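Local coordinates for Lin1909 protein (Listeria innocua, PDB 3FIJ) that is of unknown function but binds manganese and, as a class I glutamine amidotransferase-like protein of the peptidase C26 family, may hydrolyse gamma-glutamyl-gamma-aminobutyrate, at residues R93-R102 with R116-L125; F181-T192 with M199-L208. All coordinates share one frame; numbering follows the deposited sequence.

Contact 1 of 2, residues R93-R102 with R116-L125; sequences RDSYEIALVR and RGMQLVNVAL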
loop_
_atom_site.group_PDB
_atom_site.type_symbol
_atom_site.label_atom_id
_atom_site.label_comp_id
_atom_site.label_asym_id
_atom_site.label_seq_id
_atom_site.Cartn_x
_atom_site.Cartn_y
_atom_site.Cartn_z
ATOM N N ARG A 93 12.283 -20.833 -19.223
ATOM C CA ARG A 93 11.434 -21.870 -18.646
ATOM C C ARG A 93 10.847 -22.715 -19.766
ATOM O O ARG A 93 10.891 -23.944 -19.723
ATOM C CB ARG A 93 10.283 -21.279 -17.822
ATOM C CG ARG A 93 9.747 -22.275 -16.780
ATOM C CD ARG A 93 8.282 -22.687 -16.952
ATOM N NE ARG A 93 7.427 -22.019 -15.973
ATOM C CZ ARG A 93 6.487 -22.612 -15.231
ATOM N NH1 ARG A 93 6.241 -23.915 -15.329
ATOM N NH2 ARG A 93 5.799 -21.887 -14.357
ATOM N N ASP A 94 10.298 -22.037 -20.767
ATOM C CA ASP A 94 9.682 -22.692 -21.909
ATOM C C ASP A 94 10.638 -23.648 -22.596
ATOM O O ASP A 94 10.279 -24.784 -22.892
ATOM C CB ASP A 94 9.174 -21.639 -22.892
ATOM C CG ASP A 94 8.090 -20.770 -22.285
ATOM O OD1 ASP A 94 7.161 -21.342 -21.671
ATOM O OD2 ASP A 94 8.160 -19.528 -22.417
ATOM N N SER A 95 11.863 -23.189 -22.832
ATOM C CA SER A 95 12.874 -24.024 -23.478
ATOM C C SER A 95 13.176 -25.263 -22.650
ATOM O O SER A 95 13.217 -26.379 -23.175
ATOM C CB SER A 95 14.171 -23.238 -23.680
ATOM O OG SER A 95 13.968 -22.146 -24.558
ATOM N N TYR A 96 13.398 -25.054 -21.355
ATOM C CA TYR A 96 13.706 -26.154 -20.453
ATOM C C TYR A 96 12.562 -27.159 -20.394
ATOM O O TYR A 96 12.781 -28.362 -20.518
ATOM C CB TYR A 96 14.011 -25.631 -19.043
ATOM C CG TYR A 96 14.492 -26.721 -18.114
ATOM C CD1 TYR A 96 15.605 -27.503 -18.448
ATOM C CD2 TYR A 96 13.830 -26.985 -16.909
ATOM C CE1 TYR A 96 16.050 -28.527 -17.601
ATOM C CE2 TYR A 96 14.261 -28.008 -16.050
ATOM C CZ TYR A 96 15.371 -28.773 -16.401
ATOM O OH TYR A 96 15.814 -29.776 -15.568
ATOM N N GLU A 97 11.340 -26.669 -20.208
ATOM C CA GLU A 97 10.191 -27.562 -20.151
ATOM C C GLU A 97 10.021 -28.296 -21.482
ATOM O O GLU A 97 9.731 -29.492 -21.497
ATOM C CB GLU A 97 8.919 -26.788 -19.784
ATOM C CG GLU A 97 8.987 -26.178 -18.398
ATOM C CD GLU A 97 7.642 -25.733 -17.866
ATOM O OE1 GLU A 97 6.829 -25.206 -18.639
ATOM O OE2 GLU A 97 7.407 -25.889 -16.659
ATOM N N ILE A 98 10.212 -27.590 -22.594
ATOM C CA ILE A 98 10.102 -28.234 -23.901
ATOM C C ILE A 98 11.055 -29.431 -23.857
ATOM O O ILE A 98 10.667 -30.563 -24.153
ATOM C CB ILE A 98 10.550 -27.306 -25.066
ATOM C CG1 ILE A 98 9.622 -26.097 -25.187
ATOM C CG2 ILE A 98 10.572 -28.097 -26.372
ATOM C CD1 ILE A 98 8.216 -26.424 -25.564
ATOM N N ALA A 99 12.300 -29.165 -23.463
ATOM C CA ALA A 99 13.321 -30.206 -23.361
ATOM C C ALA A 99 12.884 -31.316 -22.409
ATOM O O ALA A 99 13.204 -32.485 -22.624
ATOM C CB ALA A 99 14.647 -29.596 -22.893
ATOM N N LEU A 100 12.154 -30.950 -21.356
ATOM C CA LEU A 100 11.674 -31.936 -20.391
ATOM C C LEU A 100 10.639 -32.889 -20.983
ATOM O O LEU A 100 10.769 -34.103 -20.822
ATOM C CB LEU A 100 11.067 -31.266 -19.143
ATOM C CG LEU A 100 11.955 -30.614 -18.073
ATOM C CD1 LEU A 100 11.070 -30.025 -16.974
ATOM C CD2 LEU A 100 12.901 -31.623 -17.476
ATOM N N VAL A 101 9.615 -32.365 -21.659
ATOM C CA VAL A 101 8.597 -33.256 -22.224
ATOM C C VAL A 101 9.197 -34.188 -23.273
ATOM O O VAL A 101 8.844 -35.367 -23.334
ATOM C CB VAL A 101 7.376 -32.491 -22.842
ATOM C CG1 VAL A 101 7.039 -31.265 -22.001
ATOM C CG2 VAL A 101 7.630 -32.136 -24.275
ATOM N N ARG A 102 10.115 -33.675 -24.085
ATOM C CA ARG A 102 10.763 -34.502 -25.100
ATOM C C ARG A 102 11.561 -35.629 -24.441
ATOM O O ARG A 102 11.477 -36.787 -24.857
ATOM C CB ARG A 102 11.662 -33.637 -25.994
ATOM C CG ARG A 102 10.839 -32.732 -26.901
ATOM C CD ARG A 102 11.647 -31.690 -27.676
ATOM N NE ARG A 102 10.753 -30.893 -28.518
ATOM C CZ ARG A 102 11.133 -29.869 -29.273
ATOM N NH1 ARG A 102 12.410 -29.499 -29.308
ATOM N NH2 ARG A 102 10.227 -29.209 -29.987
ATOM N N ARG A 116 -0.975 -23.650 -17.968
ATOM C CA ARG A 116 0.141 -23.330 -18.852
ATOM C C ARG A 116 0.767 -24.620 -19.393
ATOM O O ARG A 116 1.062 -24.743 -20.589
ATOM C CB ARG A 116 1.188 -22.547 -18.066
ATOM C CG ARG A 116 2.566 -22.593 -18.671
ATOM C CD ARG A 116 3.621 -22.228 -17.643
ATOM N NE ARG A 116 4.928 -22.657 -18.115
ATOM C CZ ARG A 116 5.628 -22.020 -19.044
ATOM N NH1 ARG A 116 5.146 -20.912 -19.589
ATOM N NH2 ARG A 116 6.790 -22.516 -19.450
ATOM N N GLY A 117 0.953 -25.581 -18.496
ATOM C CA GLY A 117 1.538 -26.858 -18.859
ATOM C C GLY A 117 0.961 -27.530 -20.089
ATOM O O GLY A 117 1.713 -27.986 -20.950
HETATM N N MSE A 118 -0.362 -27.609 -20.170
HETATM C CA MSE A 118 -1.042 -28.220 -21.307
HETATM C C MSE A 118 -0.767 -27.407 -22.576
HETATM O O MSE A 118 -0.721 -27.940 -23.683
HETATM C CB MSE A 118 -2.552 -28.275 -21.040
HETATM C CG MSE A 118 -3.377 -28.913 -22.152
HETATM SE SE MSE A 118 -5.294 -28.550 -21.951
HETATM C CE MSE A 118 -5.327 -26.769 -22.782
ATOM N N GLN A 119 -0.600 -26.100 -22.411
ATOM C CA GLN A 119 -0.322 -25.253 -23.555
ATOM C C GLN A 119 1.140 -25.379 -23.964
ATOM O O GLN A 119 1.480 -25.231 -25.144
ATOM C CB GLN A 119 -0.668 -23.799 -23.238
ATOM C CG GLN A 119 -2.149 -23.604 -23.001
ATOM C CD GLN A 119 -2.533 -22.155 -22.867
ATOM O OE1 GLN A 119 -3.703 -21.830 -22.658
ATOM N NE2 GLN A 119 -1.550 -21.270 -22.982
ATOM N N LEU A 120 2.011 -25.648 -22.998
ATOM C CA LEU A 120 3.421 -25.800 -23.320
ATOM C C LEU A 120 3.619 -27.103 -24.107
ATOM O O LEU A 120 4.414 -27.166 -25.043
ATOM C CB LEU A 120 4.273 -25.805 -22.053
ATOM C CG LEU A 120 5.761 -25.960 -22.365
ATOM C CD1 LEU A 120 6.546 -25.022 -21.508
ATOM C CD2 LEU A 120 6.201 -27.410 -22.170
ATOM N N VAL A 121 2.890 -28.145 -23.732
ATOM C CA VAL A 121 2.994 -29.409 -24.442
ATOM C C VAL A 121 2.548 -29.182 -25.898
ATOM O O VAL A 121 3.265 -29.518 -26.839
ATOM C CB VAL A 121 2.118 -30.475 -23.756
ATOM C CG1 VAL A 121 1.959 -31.709 -24.642
ATOM C CG2 VAL A 121 2.739 -30.849 -22.435
ATOM N N ASN A 122 1.374 -28.587 -26.077
ATOM C CA ASN A 122 0.847 -28.323 -27.407
ATOM C C ASN A 122 1.888 -27.601 -28.287
ATOM O O ASN A 122 2.136 -27.998 -29.428
ATOM C CB ASN A 122 -0.441 -27.499 -27.286
ATOM C CG ASN A 122 -1.213 -27.426 -28.594
ATOM O OD1 ASN A 122 -1.277 -26.370 -29.234
ATOM N ND2 ASN A 122 -1.800 -28.551 -29.000
ATOM N N VAL A 123 2.500 -26.550 -27.747
ATOM C CA VAL A 123 3.515 -25.792 -28.466
ATOM C C VAL A 123 4.743 -26.652 -28.764
ATOM O O VAL A 123 5.223 -26.690 -29.893
ATOM C CB VAL A 123 3.966 -24.547 -27.648
ATOM C CG1 VAL A 123 5.141 -23.846 -28.353
ATOM C CG2 VAL A 123 2.790 -23.582 -27.473
ATOM N N ALA A 124 5.249 -27.337 -27.745
ATOM C CA ALA A 124 6.428 -28.185 -27.901
ATOM C C ALA A 124 6.330 -29.120 -29.093
ATOM O O ALA A 124 7.322 -29.352 -29.780
ATOM C CB ALA A 124 6.658 -29.000 -26.640
ATOM N N LEU A 125 5.133 -29.646 -29.341
ATOM C CA LEU A 125 4.920 -30.584 -30.437
ATOM C C LEU A 125 4.359 -29.989 -31.740
ATOM O O LEU A 125 3.908 -30.723 -32.615
ATOM C CB LEU A 125 4.031 -31.745 -29.959
ATOM C CG LEU A 125 4.683 -32.818 -29.070
ATOM C CD1 LEU A 125 5.743 -33.553 -29.861
ATOM C CD2 LEU A 125 5.310 -32.193 -27.830
#

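Contact 2 of 2, residues F181-T192 with M199-L208; sequences FIKKLAPSFKVT and MIEAVEGDNL. With MN (manganese (II) ion), chain I.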
loop_
_atom_site.group_PDB
_atom_site.type_symbol
_atom_site.label_atom_id
_atom_site.label_comp_id
_atom_site.label_asym_id
_atom_site.label_seq_id
_atom_site.Cartn_x
_atom_site.Cartn_y
_atom_site.Cartn_z
ATOM N N PHE A 181 -5.385 -19.612 -24.967
ATOM C CA PHE A 181 -5.984 -20.902 -25.322
ATOM C C PHE A 181 -5.249 -21.609 -26.451
ATOM O O PHE A 181 -4.527 -20.988 -27.233
ATOM C CB PHE A 181 -7.423 -20.742 -25.812
ATOM C CG PHE A 181 -8.291 -19.909 -24.936
ATOM C CD1 PHE A 181 -8.197 -18.526 -24.960
ATOM C CD2 PHE A 181 -9.229 -20.507 -24.104
ATOM C CE1 PHE A 181 -9.029 -17.742 -24.173
ATOM C CE2 PHE A 181 -10.070 -19.738 -23.306
ATOM C CZ PHE A 181 -9.972 -18.350 -23.338
ATOM N N ILE A 182 -5.456 -22.915 -26.547
ATOM C CA ILE A 182 -4.872 -23.668 -27.638
ATOM C C ILE A 182 -5.632 -23.206 -28.885
ATOM O O ILE A 182 -6.868 -23.160 -28.892
ATOM C CB ILE A 182 -5.096 -25.193 -27.476
ATOM C CG1 ILE A 182 -4.217 -25.738 -26.346
ATOM C CG2 ILE A 182 -4.814 -25.905 -28.812
ATOM C CD1 ILE A 182 -4.159 -27.269 -26.276
ATOM N N LYS A 183 -4.898 -22.837 -29.927
ATOM C CA LYS A 183 -5.525 -22.406 -31.174
ATOM C C LYS A 183 -5.464 -23.636 -32.057
ATOM O O LYS A 183 -6.445 -24.362 -32.202
ATOM C CB LYS A 183 -4.742 -21.241 -31.802
ATOM C CG LYS A 183 -5.441 -20.578 -32.998
ATOM C CD LYS A 183 -4.876 -19.181 -33.307
ATOM C CE LYS A 183 -3.435 -19.246 -33.822
ATOM N NZ LYS A 183 -2.720 -17.929 -33.769
ATOM N N LYS A 184 -4.293 -23.878 -32.631
ATOM C CA LYS A 184 -4.094 -25.046 -33.467
ATOM C C LYS A 184 -3.514 -26.159 -32.587
ATOM O O LYS A 184 -2.443 -26.014 -32.001
ATOM C CB LYS A 184 -3.138 -24.716 -34.620
ATOM C CG LYS A 184 -2.930 -25.853 -35.611
ATOM C CD LYS A 184 -4.261 -26.312 -36.208
ATOM C CE LYS A 184 -4.074 -27.438 -37.223
ATOM N NZ LYS A 184 -5.386 -27.933 -37.732
ATOM N N LEU A 185 -4.239 -27.264 -32.486
ATOM C CA LEU A 185 -3.812 -28.399 -31.680
ATOM C C LEU A 185 -2.701 -29.196 -32.361
ATOM O O LEU A 185 -2.842 -29.615 -33.507
ATOM C CB LEU A 185 -5.005 -29.319 -31.419
ATOM C CG LEU A 185 -4.735 -30.554 -30.558
ATOM C CD1 LEU A 185 -4.578 -30.124 -29.098
ATOM C CD2 LEU A 185 -5.880 -31.546 -30.710
ATOM N N ALA A 186 -1.598 -29.410 -31.654
ATOM C CA ALA A 186 -0.482 -30.175 -32.205
ATOM C C ALA A 186 -0.957 -31.578 -32.602
ATOM O O ALA A 186 -1.869 -32.134 -31.986
ATOM C CB ALA A 186 0.647 -30.272 -31.178
ATOM N N PRO A 187 -0.344 -32.170 -33.642
ATOM C CA PRO A 187 -0.731 -33.513 -34.093
ATOM C C PRO A 187 -0.336 -34.606 -33.105
ATOM O O PRO A 187 0.680 -34.490 -32.415
ATOM C CB PRO A 187 -0.009 -33.645 -35.430
ATOM C CG PRO A 187 1.248 -32.872 -35.193
ATOM C CD PRO A 187 0.744 -31.629 -34.477
ATOM N N SER A 188 -1.146 -35.661 -33.058
ATOM C CA SER A 188 -0.959 -36.812 -32.170
ATOM C C SER A 188 -1.639 -36.570 -30.819
ATOM O O SER A 188 -1.260 -37.150 -29.798
ATOM C CB SER A 188 0.527 -37.115 -31.960
ATOM O OG SER A 188 1.153 -37.423 -33.192
ATOM N N PHE A 189 -2.644 -35.701 -30.828
ATOM C CA PHE A 189 -3.405 -35.385 -29.634
ATOM C C PHE A 189 -4.871 -35.256 -30.006
ATOM O O PHE A 189 -5.211 -35.005 -31.156
ATOM C CB PHE A 189 -2.942 -34.068 -29.013
ATOM C CG PHE A 189 -1.566 -34.120 -28.425
ATOM C CD1 PHE A 189 -0.448 -33.876 -29.210
ATOM C CD2 PHE A 189 -1.387 -34.428 -27.079
ATOM C CE1 PHE A 189 0.832 -33.937 -28.668
ATOM C CE2 PHE A 189 -0.115 -34.494 -26.526
ATOM C CZ PHE A 189 1.000 -34.247 -27.323
ATOM N N LYS A 190 -5.740 -35.434 -29.028
ATOM C CA LYS A 190 -7.165 -35.296 -29.255
ATOM C C LYS A 190 -7.717 -34.488 -28.090
ATOM O O LYS A 190 -7.291 -34.655 -26.942
ATOM C CB LYS A 190 -7.838 -36.674 -29.340
ATOM C CG LYS A 190 -7.564 -37.584 -28.152
ATOM C CD LYS A 190 -8.144 -38.980 -28.359
ATOM C CE LYS A 190 -7.899 -39.860 -27.127
ATOM N NZ LYS A 190 -8.609 -41.174 -27.184
ATOM N N VAL A 191 -8.635 -33.584 -28.399
ATOM C CA VAL A 191 -9.263 -32.756 -27.382
ATOM C C VAL A 191 -10.315 -33.651 -26.731
ATOM O O VAL A 191 -11.053 -34.335 -27.434
ATOM C CB VAL A 191 -9.952 -31.513 -28.023
ATOM C CG1 VAL A 191 -10.977 -31.968 -29.043
ATOM C CG2 VAL A 191 -10.646 -30.682 -26.962
ATOM N N THR A 192 -10.376 -33.664 -25.400
ATOM C CA THR A 192 -11.359 -34.490 -24.706
ATOM C C THR A 192 -12.294 -33.698 -23.809
ATOM O O THR A 192 -13.195 -34.263 -23.198
ATOM C CB THR A 192 -10.687 -35.583 -23.860
ATOM O OG1 THR A 192 -9.720 -34.995 -22.979
ATOM C CG2 THR A 192 -10.013 -36.597 -24.764
HETATM N N MSE A 199 -13.966 -23.672 -26.357
HETATM C CA MSE A 199 -12.546 -23.636 -26.023
HETATM C C MSE A 199 -12.037 -24.972 -25.457
HETATM O O MSE A 199 -12.763 -25.702 -24.786
HETATM C CB MSE A 199 -12.271 -22.483 -25.055
HETATM C CG MSE A 199 -12.544 -21.111 -25.652
HETATM SE SE MSE A 199 -11.390 -20.679 -27.196
HETATM C CE MSE A 199 -12.592 -21.182 -28.617
ATOM N N ILE A 200 -10.781 -25.285 -25.748
ATOM C CA ILE A 200 -10.158 -26.533 -25.319
ATOM C C ILE A 200 -9.738 -26.546 -23.853
ATOM O O ILE A 200 -8.907 -25.740 -23.425
ATOM C CB ILE A 200 -8.930 -26.833 -26.203
ATOM C CG1 ILE A 200 -9.401 -27.107 -27.630
ATOM C CG2 ILE A 200 -8.153 -28.016 -25.645
ATOM C CD1 ILE A 200 -8.310 -26.993 -28.673
ATOM N N GLU A 201 -10.303 -27.484 -23.098
ATOM C CA GLU A 201 -10.028 -27.614 -21.665
ATOM C C GLU A 201 -9.199 -28.837 -21.287
ATOM O O GLU A 201 -8.562 -28.858 -20.228
ATOM C CB GLU A 201 -11.347 -27.631 -20.885
ATOM C CG GLU A 201 -12.054 -26.278 -20.777
ATOM C CD GLU A 201 -11.332 -25.278 -19.870
ATOM O OE1 GLU A 201 -10.855 -25.672 -18.781
ATOM O OE2 GLU A 201 -11.253 -24.085 -20.235
ATOM N N ALA A 202 -9.201 -29.852 -22.145
ATOM C CA ALA A 202 -8.441 -31.067 -21.879
ATOM C C ALA A 202 -7.939 -31.727 -23.163
ATOM O O ALA A 202 -8.667 -31.852 -24.155
ATOM C CB ALA A 202 -9.295 -32.056 -21.076
ATOM N N VAL A 203 -6.690 -32.166 -23.140
ATOM C CA VAL A 203 -6.101 -32.809 -24.299
ATOM C C VAL A 203 -5.441 -34.108 -23.870
ATOM O O VAL A 203 -4.830 -34.175 -22.803
ATOM C CB VAL A 203 -5.024 -31.906 -24.939
ATOM C CG1 VAL A 203 -4.415 -32.593 -26.169
ATOM C CG2 VAL A 203 -5.630 -30.559 -25.301
ATOM N N GLU A 204 -5.580 -35.145 -24.690
ATOM C CA GLU A 204 -4.951 -36.426 -24.405
ATOM C C GLU A 204 -4.195 -36.876 -25.646
ATOM O O GLU A 204 -4.408 -36.357 -26.739
ATOM C CB GLU A 204 -6.001 -37.458 -23.990
ATOM C CG GLU A 204 -6.724 -37.047 -22.709
ATOM C CD GLU A 204 -7.805 -38.011 -22.267
ATOM O OE1 GLU A 204 -8.605 -37.627 -21.385
ATOM O OE2 GLU A 204 -7.858 -39.146 -22.789
ATOM N N GLY A 205 -3.279 -37.814 -25.474
ATOM C CA GLY A 205 -2.530 -38.281 -26.620
ATOM C C GLY A 205 -3.116 -39.566 -27.162
ATOM O O GLY A 205 -4.012 -40.163 -26.559
ATOM N N ASP A 206 -2.626 -39.976 -28.322
ATOM C CA ASP A 206 -3.052 -41.225 -28.939
ATOM C C ASP A 206 -1.845 -41.728 -29.712
ATOM O O ASP A 206 -1.335 -41.050 -30.601
ATOM C CB ASP A 206 -4.264 -41.011 -29.854
ATOM C CG ASP A 206 -3.984 -40.046 -30.971
ATOM O OD1 ASP A 206 -3.577 -38.901 -30.681
ATOM O OD2 ASP A 206 -4.178 -40.435 -32.142
ATOM N N ASN A 207 -1.377 -42.910 -29.323
ATOM C CA ASN A 207 -0.205 -43.539 -29.921
ATOM C C ASN A 207 1.064 -42.872 -29.380
ATOM O O ASN A 207 2.154 -43.051 -29.929
ATOM C CB ASN A 207 -0.247 -43.430 -31.452
ATOM C CG ASN A 207 0.667 -44.437 -32.140
ATOM O OD1 ASN A 207 1.875 -44.485 -31.887
ATOM N ND2 ASN A 207 0.091 -45.246 -33.022
ATOM N N LEU A 208 0.925 -42.093 -28.307
ATOM C CA LEU A 208 2.088 -41.440 -27.713
ATOM C C LEU A 208 2.865 -42.454 -26.884
ATOM O O LEU A 208 2.283 -43.350 -26.277
ATOM C CB LEU A 208 1.674 -40.273 -26.814
ATOM C CG LEU A 208 1.154 -38.987 -27.452
ATOM C CD1 LEU A 208 1.131 -37.899 -26.389
ATOM C CD2 LEU A 208 2.049 -38.567 -28.609
HETATM MN MN MN I . -11.048 -22.214 -18.717
HETATM O O HOH W 1 -9.164 -23.645 -27.391
HETATM O O HOH W 2 -6.852 -23.992 -24.230
HETATM O O HOH W 3 -10.095 -23.584 -17.186
#

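Contact 1 of 2, residues R93-R102 with R116-L125
R116, at the start of helix 116-124, reaches across to helix 91-106 and sets its guanidinium between the carboxylates of D94 and E97. Its CG stands anti to the backbone N (chi1 159°) and the chain runs extended from there to NE, which carries the charged end to the neighbouring helix. NH2 bonds D94 OD1 from above the carboxylate plane, modelled at 2.5 Å, shorter than usual and so uncertain; NH1 adds a weak bond to the same oxygen. E97 comes from the opposite direction and lies at the edge of the guanidinium; NH2 bonds to its OE1 at 2.8 Å, a distance less sure because that oxygen is crowded in the model. The guanidinium of R93 has R116 NE over one face, their planes 45° apart. R93 NH1 forms a salt bridge with E97 OE2, whose place is also uncertain and which T10 OG1 hydrogen-bonds. Beyond the charges, L120 is a knob in a hole formed by D94, E97, I98 and V101, with CD2 3.9 Å from V101 CG1. A124 CB meets both V101 CG2 and I98 CG2 at 4.0 Å. At the far end R102, extended from CG to NE, sends NH2 to A124 O at 2.9 Å, in the carbonyl plane, while I98 CG2 lies over the centre of its guanidinium. The axes of segments 93-102 and 116-124 approach to 9.7 Å and cross at -74°, with V101 and V121 both touching L67 of strand 64-67. Opposing charges would favour the ionised forms of buried D94, E97 and R116; further bonds from R93 NH2 to G69 O, R116 NH1 to Q71 O and T74 N to D94 OD2 help fix R116 near the presumed Cys-His-Glu triad.

Contact 2 of 2, residues F181-T192 with M199-L208
K190 and E204 pair through both backbone bonds, K190 N to E204 O at 2.8 Å and E204 N to K190 O at 2.9 Å, each nearly straight. T192 N continues the pairing to A202 O at 2.8 Å. T192 OG1 adds a long bond, 3.3 Å, to E204 OE1 from above the carboxylate plane; L164 N is the stronger partner of OE1, and E163 N holds OE2. At the other end of strand 200-205, E201 OE2 binds manganese at 2.4 Å, with H143, H154, S176 and H178 completing the protein ligands, and its OE1 accepts from a metal-bound water. Strands 189-195 and 200-205 form an antiparallel beta hairpin within the mixed central sheet. Strand 181-182 is joined to I200 through two waters, one linking I182 O to I200 N and the other I182 N to I200 O. V203, on the same face as F189 and V191, packs CG1 on F189 CB at 3.5 Å and CG2 on I182 CD1. The selenium of M199 lies over one face of the F181 ring, a Met-aromatic contact 4.1 Å from the centroid, while F181 meets the metal ligands H143 and H178 edge-to-face.

In the fold
Contact 1 comes first along the chain and closes before contact 2 opens; their centres are about 14 Å apart. Contact 1 pairs two helices, whereas contact 2 pairs the two strands of a hairpin in the mixed sheet and packs strand 181-182 and the loop after it against strand 200-205. Helix 116-124 connects them: M118 and N122 touch I182, and N122 also reaches L185 and A186, so one side of this helix serves helix 91-106 and another the segment 181-192. Strands 111-114 and 200-205 both flank strand 212-215 in the same sheet. E201, a manganese ligand, stands on strand 200-205, and the side chain of R116 is about 12 Å from the metal.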